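Local coordinates for protein 2-oxoglutarate carboxylase small subunit (Hydrogenobacter thermophilus, PDB 7KCT) that is the small (beta) subunit of a carboxylase, a biotin carboxylase-like protein of the ATP-grasp class that binds ADP, bicarbonate and magnesium, at residues Glu150-Ile155 with Glu183-Asn188; Leu397-Pro402 with Val408-Ser413. All blocks are in the same frame, centred on the assembly; numbering follows the deposited sequence.

Contact 1 of 2, residues Glu150-Ile155 with Glu183-Asn188; sequences EEAKRI and EELVRN
Leu185 reaches from helix 182-200 to the backbone and side chains of Ala152 and Lys153 on helix 149-159. The contact is apolar and small, with 145 Å² buried in all. One methyl, CD2 of Leu185, carries most of it. Leu185 CG is anti to the backbone N (chi1 -176°), and this extends the branch toward the other helix. There CD2 lies 3.7 Å from Lys153 N and 3.8 Å from Ala152 C, so it rests on the helix backbone itself. The small side chain of Ala152 points at the partner helix, and its CB is 4.0 Å from Leu185 CD2.

The second group of contacts uses the aliphatic part of Lys153. Its CG is 4.0 Å from Leu185 CD2. Further along, Lys153 CD meets Val186 CG2 at 3.8 Å. The lysine chain crosses both side chains at a slant and then bends at chi3 and chi4. Val186 is exposed, so this pair forms the outer border of the contact, while Ala152 and Leu185 are buried.

The two segments run roughly antiparallel, at 149°, with axes 10.2 Å apart. Lys153 CA and Leu185 CA are the nearest such pair, at 7.5 Å. Ile155 packs on Ser142 and Leu146. The two helices and the strands 163-167 and 176-179 form a small alpha/beta unit of the ATP-grasp region, and the Leu185 side chain is about 13 Å from a bound ADP. Leu185 joins the layers: besides helix 149-159 it touches Tyr161, Val163 and Leu165 of strand 163-167, and Cys179 of strand 176-179.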
loop_
_atom_site.group_PDB
_atom_site.type_symbol
_atom_site.label_atom_id
_atom_site.label_comp_id
_atom_site.label_asym_id
_atom_site.label_seq_id
_atom_site.Cartn_x
_atom_site.Cartn_y
_atom_site.Cartn_z
ATOM N N GLU A 150 -32.876 17.006 38.267
ATOM C CA GLU A 150 -34.309 16.806 38.508
ATOM C C GLU A 150 -35.062 16.703 37.195
ATOM O O GLU A 150 -35.971 15.877 37.064
ATOM C CB GLU A 150 -34.892 17.908 39.418
ATOM N N GLU A 151 -34.676 17.495 36.201
ATOM C CA GLU A 151 -35.214 17.314 34.861
ATOM C C GLU A 151 -34.806 15.950 34.295
ATOM O O GLU A 151 -35.568 15.341 33.547
ATOM C CB GLU A 151 -34.722 18.452 33.956
ATOM C CG GLU A 151 -34.977 18.314 32.448
ATOM C CD GLU A 151 -34.481 19.546 31.663
ATOM O OE1 GLU A 151 -34.309 20.615 32.284
ATOM O OE2 GLU A 151 -34.264 19.462 30.425
ATOM N N ALA A 152 -33.610 15.453 34.635
ATOM C CA ALA A 152 -33.134 14.191 34.066
ATOM C C ALA A 152 -34.049 13.047 34.465
ATOM O O ALA A 152 -34.444 12.224 33.617
ATOM C CB ALA A 152 -31.665 13.956 34.484
ATOM N N LYS A 153 -34.408 12.997 35.769
ATOM C CA LYS A 153 -35.258 11.908 36.289
ATOM C C LYS A 153 -36.579 11.873 35.563
ATOM O O LYS A 153 -37.050 10.801 35.163
ATOM C CB LYS A 153 -35.442 11.980 37.799
ATOM C CG LYS A 153 -34.090 12.110 38.474
ATOM C CD LYS A 153 -34.099 11.810 39.955
ATOM C CE LYS A 153 -35.058 12.681 40.559
ATOM N NZ LYS A 153 -34.738 13.205 41.902
ATOM N N ARG A 154 -37.149 13.052 35.314
ATOM C CA ARG A 154 -38.433 13.142 34.648
ATOM C C ARG A 154 -38.352 12.643 33.215
ATOM O O ARG A 154 -39.197 11.862 32.782
ATOM C CB ARG A 154 -38.935 14.586 34.695
ATOM C CG ARG A 154 -40.101 14.840 33.710
ATOM C CD ARG A 154 -40.570 16.309 33.678
ATOM N NE ARG A 154 -39.681 17.263 33.006
ATOM C CZ ARG A 154 -39.709 17.543 31.703
ATOM N NH1 ARG A 154 -40.563 16.923 30.896
ATOM N NH2 ARG A 154 -38.871 18.445 31.196
ATOM N N ILE A 155 -37.344 13.078 32.459
ATOM C CA ILE A 155 -37.253 12.681 31.073
ATOM C C ILE A 155 -36.845 11.216 30.978
ATOM O O ILE A 155 -37.250 10.509 30.047
ATOM C CB ILE A 155 -36.252 13.584 30.336
ATOM C CG1 ILE A 155 -36.620 15.066 30.489
ATOM C CG2 ILE A 155 -36.180 13.179 28.872
ATOM C CD1 ILE A 155 -35.630 15.997 29.778
ATOM N N GLU A 183 -31.304 5.201 40.342
ATOM C CA GLU A 183 -30.143 5.261 41.224
ATOM C C GLU A 183 -28.870 5.526 40.425
ATOM O O GLU A 183 -28.022 6.324 40.845
ATOM C CB GLU A 183 -30.034 3.963 42.039
ATOM N N GLU A 184 -28.733 4.891 39.249
ATOM C CA GLU A 184 -27.518 5.068 38.455
ATOM C C GLU A 184 -27.493 6.447 37.800
ATOM O O GLU A 184 -26.439 7.086 37.717
ATOM C CB GLU A 184 -27.418 3.968 37.393
ATOM C CG GLU A 184 -27.188 2.551 37.931
ATOM C CD GLU A 184 -26.801 1.520 36.853
ATOM O OE1 GLU A 184 -26.187 0.485 37.216
ATOM O OE2 GLU A 184 -27.115 1.718 35.654
ATOM N N LEU A 185 -28.647 6.913 37.321
ATOM C CA LEU A 185 -28.746 8.233 36.695
ATOM C C LEU A 185 -28.227 9.353 37.591
ATOM O O LEU A 185 -27.491 10.238 37.143
ATOM C CB LEU A 185 -30.204 8.518 36.338
ATOM C CG LEU A 185 -30.533 9.809 35.590
ATOM C CD1 LEU A 185 -30.102 9.618 34.133
ATOM C CD2 LEU A 185 -32.001 10.159 35.706
ATOM N N VAL A 186 -28.665 9.369 38.848
ATOM C CA VAL A 186 -28.281 10.441 39.759
ATOM C C VAL A 186 -26.787 10.380 40.036
ATOM O O VAL A 186 -26.097 11.408 40.001
ATOM C CB VAL A 186 -29.118 10.372 41.047
ATOM C CG1 VAL A 186 -28.614 11.420 42.019
ATOM C CG2 VAL A 186 -30.594 10.539 40.698
ATOM N N ARG A 187 -26.251 9.178 40.279
ATOM C CA ARG A 187 -24.810 9.074 40.434
ATOM C C ARG A 187 -24.102 9.555 39.196
ATOM O O ARG A 187 -23.194 10.381 39.265
ATOM C CB ARG A 187 -24.372 7.646 40.723
ATOM C CG ARG A 187 -22.900 7.547 41.147
ATOM C CD ARG A 187 -22.427 6.188 41.703
ATOM N NE ARG A 187 -23.401 5.086 41.524
ATOM C CZ ARG A 187 -24.304 4.666 42.451
ATOM N NH1 ARG A 187 -24.383 5.230 43.635
ATOM N NH2 ARG A 187 -25.169 3.689 42.093
ATOM N N ASN A 188 -24.497 9.022 38.039
ATOM C CA ASN A 188 -23.744 9.268 36.824
ATOM C C ASN A 188 -23.840 10.715 36.356
ATOM O O ASN A 188 -22.919 11.201 35.683
ATOM C CB ASN A 188 -24.216 8.343 35.709
ATOM C CG ASN A 188 -23.740 6.918 35.875
ATOM O OD1 ASN A 188 -22.767 6.664 36.571
ATOM N ND2 ASN A 188 -24.449 5.973 35.249
#

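Contact 2 of 2, residues Leu397-Pro402 with Val408-Ser413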
loop_
_atom_site.group_PDB
_atom_site.type_symbol
_atom_site.label_atom_id
_atom_site.label_comp_id
_atom_site.label_asym_id
_atom_site.label_seq_id
_atom_site.Cartn_x
_atom_site.Cartn_y
_atom_site.Cartn_z
ATOM N N LEU A 397 -3.095 0.370 9.949
ATOM C CA LEU A 397 -2.929 -0.646 8.927
ATOM C C LEU A 397 -4.247 -0.779 8.176
ATOM O O LEU A 397 -5.278 -1.033 8.796
ATOM C CB LEU A 397 -2.526 -1.969 9.554
ATOM C CG LEU A 397 -2.234 -3.139 8.651
ATOM C CD1 LEU A 397 -1.169 -2.707 7.711
ATOM C CD2 LEU A 397 -1.823 -4.297 9.592
ATOM N N ILE A 398 -4.222 -0.607 6.856
ATOM C CA ILE A 398 -5.438 -0.628 6.039
ATOM C C ILE A 398 -5.293 -1.678 4.973
ATOM O O ILE A 398 -4.241 -1.752 4.327
ATOM C CB ILE A 398 -5.711 0.735 5.386
ATOM C CG1 ILE A 398 -5.813 1.795 6.462
ATOM C CG2 ILE A 398 -6.995 0.671 4.511
ATOM C CD1 ILE A 398 -4.743 2.840 6.365
ATOM N N VAL A 399 -6.331 -2.501 4.775
ATOM C CA VAL A 399 -6.286 -3.477 3.706
ATOM C C VAL A 399 -7.533 -3.354 2.852
ATOM O O VAL A 399 -8.545 -2.769 3.253
ATOM C CB VAL A 399 -6.119 -4.953 4.163
ATOM C CG1 VAL A 399 -4.936 -5.074 5.105
ATOM C CG2 VAL A 399 -7.426 -5.561 4.783
ATOM N N TRP A 400 -7.423 -3.890 1.645
ATOM C CA TRP A 400 -8.535 -3.931 0.695
ATOM C C TRP A 400 -8.572 -5.310 0.044
ATOM O O TRP A 400 -7.521 -5.896 -0.219
ATOM C CB TRP A 400 -8.420 -2.833 -0.416
ATOM C CG TRP A 400 -9.560 -2.957 -1.464
ATOM C CD1 TRP A 400 -10.768 -2.340 -1.428
ATOM C CD2 TRP A 400 -9.562 -3.756 -2.647
ATOM N NE1 TRP A 400 -11.535 -2.702 -2.529
ATOM C CE2 TRP A 400 -10.811 -3.591 -3.278
ATOM C CE3 TRP A 400 -8.616 -4.581 -3.249
ATOM C CZ2 TRP A 400 -11.142 -4.253 -4.454
ATOM C CZ3 TRP A 400 -8.944 -5.230 -4.395
ATOM C CH2 TRP A 400 -10.197 -5.058 -4.996
ATOM N N ALA A 401 -9.776 -5.824 -0.228
ATOM C CA ALA A 401 -9.918 -7.032 -1.038
ATOM C C ALA A 401 -11.271 -7.004 -1.734
ATOM O O ALA A 401 -12.169 -6.264 -1.326
ATOM C CB ALA A 401 -9.820 -8.298 -0.188
ATOM N N PRO A 402 -11.475 -7.859 -2.751
ATOM C CA PRO A 402 -12.801 -7.872 -3.420
ATOM C C PRO A 402 -13.890 -8.467 -2.541
ATOM O O PRO A 402 -15.052 -8.056 -2.644
ATOM C CB PRO A 402 -12.576 -8.715 -4.693
ATOM C CG PRO A 402 -11.027 -8.828 -4.827
ATOM C CD PRO A 402 -10.535 -8.793 -3.387
ATOM N N VAL A 408 -10.455 -9.974 5.611
ATOM C CA VAL A 408 -10.103 -10.440 6.949
ATOM C C VAL A 408 -8.781 -11.215 6.930
ATOM O O VAL A 408 -7.902 -10.994 7.781
ATOM C CB VAL A 408 -11.246 -11.297 7.522
ATOM C CG1 VAL A 408 -10.848 -11.846 8.882
ATOM C CG2 VAL A 408 -12.531 -10.488 7.646
ATOM N N ASP A 409 -8.648 -12.155 5.984
ATOM C CA ASP A 409 -7.433 -12.967 5.867
ATOM C C ASP A 409 -6.228 -12.085 5.563
ATOM O O ASP A 409 -5.160 -12.227 6.180
ATOM C CB ASP A 409 -7.590 -14.016 4.758
ATOM C CG ASP A 409 -8.709 -15.043 5.019
ATOM O OD1 ASP A 409 -9.031 -15.358 6.187
ATOM O OD2 ASP A 409 -9.244 -15.574 4.034
ATOM N N ARG A 410 -6.422 -11.091 4.694
ATOM C CA ARG A 410 -5.333 -10.193 4.346
ATOM C C ARG A 410 -4.909 -9.358 5.545
ATOM O O ARG A 410 -3.714 -9.126 5.750
ATOM C CB ARG A 410 -5.763 -9.291 3.183
ATOM C CG ARG A 410 -4.750 -8.223 2.799
ATOM C CD ARG A 410 -5.099 -7.771 1.363
ATOM N NE ARG A 410 -4.711 -8.843 0.454
ATOM C CZ ARG A 410 -5.221 -9.069 -0.750
ATOM N NH1 ARG A 410 -6.215 -8.330 -1.220
ATOM N NH2 ARG A 410 -4.752 -10.075 -1.466
ATOM N N MET A 411 -5.867 -8.901 6.364
ATOM C CA MET A 411 -5.521 -8.116 7.550
ATOM C C MET A 411 -4.851 -8.973 8.629
ATOM O O MET A 411 -3.879 -8.538 9.263
ATOM C CB MET A 411 -6.784 -7.438 8.119
ATOM C CG MET A 411 -6.553 -6.704 9.425
ATOM S SD MET A 411 -5.469 -5.237 9.328
ATOM C CE MET A 411 -6.568 -4.069 8.567
ATOM N N ARG A 412 -5.411 -10.143 8.930
ATOM C CA ARG A 412 -4.736 -11.065 9.844
ATOM C C ARG A 412 -3.264 -11.275 9.444
ATOM O O ARG A 412 -2.368 -11.231 10.278
ATOM C CB ARG A 412 -5.454 -12.404 9.840
ATOM C CG ARG A 412 -4.919 -13.450 10.862
ATOM C CD ARG A 412 -5.341 -14.897 10.534
ATOM N NE ARG A 412 -4.879 -15.359 9.203
ATOM C CZ ARG A 412 -5.683 -15.652 8.181
ATOM N NH1 ARG A 412 -6.995 -15.533 8.305
ATOM N NH2 ARG A 412 -5.193 -16.086 7.019
ATOM N N SER A 413 -3.010 -11.518 8.167
ATOM C CA SER A 413 -1.661 -11.819 7.692
ATOM C C SER A 413 -0.737 -10.610 7.746
ATOM O O SER A 413 0.472 -10.759 7.949
ATOM C CB SER A 413 -1.709 -12.340 6.254
ATOM O OG SER A 413 -2.381 -13.565 6.213
#
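Arg410 NH1 donates a hydrogen bond to the backbone O of Trp400 at 2.9 Å, with an N-H...O angle of 159°. The oxygen sits at the edge of the guanidinium, within its plane, and the donor lies in the carbonyl plane. The aliphatic stem packs on the strand, with Arg410 CG 3.8 Å from Val399 CB. The same NH1 of Arg410 also lies obliquely near Ala401 CB, at 3.7 Å. The chain runs out from the helix with CG anti to the backbone N (chi1 175°) and turns at chi3 to bring NH1 to the strand.

Met411 touches the earlier part of the strand. Its CB is 3.9 Å from Val399 CG2, and its SD is 3.8 Å from Leu397 CD2. Bends at chi2 and chi3 fold the methionine end toward the strand, where CE comes to 3.3 Å from Leu397 O. Val399 thus packs on two successive residues of the helix, against the stem of Arg410 and the base of Met411.

Further out, Arg410 NH2 forms a salt bridge with Glu32 of the second subunit, so one guanidinium serves both the strand and the dimer partner. Asp409 OD1 is shared by Arg412 NH1, at 2.9 Å, and by Arg440. Backbone bonds tie Leu397, Val399 and Ala401 to strand 341-351, and Ile398 and Trp400 to Arg375 and Gly373.

Strand and helix run at 148° with axes 7.9 Å apart. This is a beta-alpha unit of the biotin carboxylase C-terminal region: a short turn joins strand 393-401 to helix 404-417, which packs back on the antiparallel sheet.

Overall arrangement
The chain first builds the parallel sheet of the N-terminal region, then reaches contact 1. Helix 149-159 leads through strands 163-167 and 176-179 to helix 182-200, and the contact closes this excursion of 27 residues between its segments. The chain then passes through the antiparallel sheet of strands 215-223, 229-236, 278-286 and 292-298. Contact 2 comes later and is much tighter in sequence, with five residues between its segments. It lays helix 404-417 against the sheet that contains strand 393-401. The two are in series and neither nest nor cross. The centres of contact 1 and contact 2 are about 45 Å apart. Contact 1 belongs to the ATP-grasp region, contact 2 to the C-terminal one. Only contact 2 is touched by the second subunit.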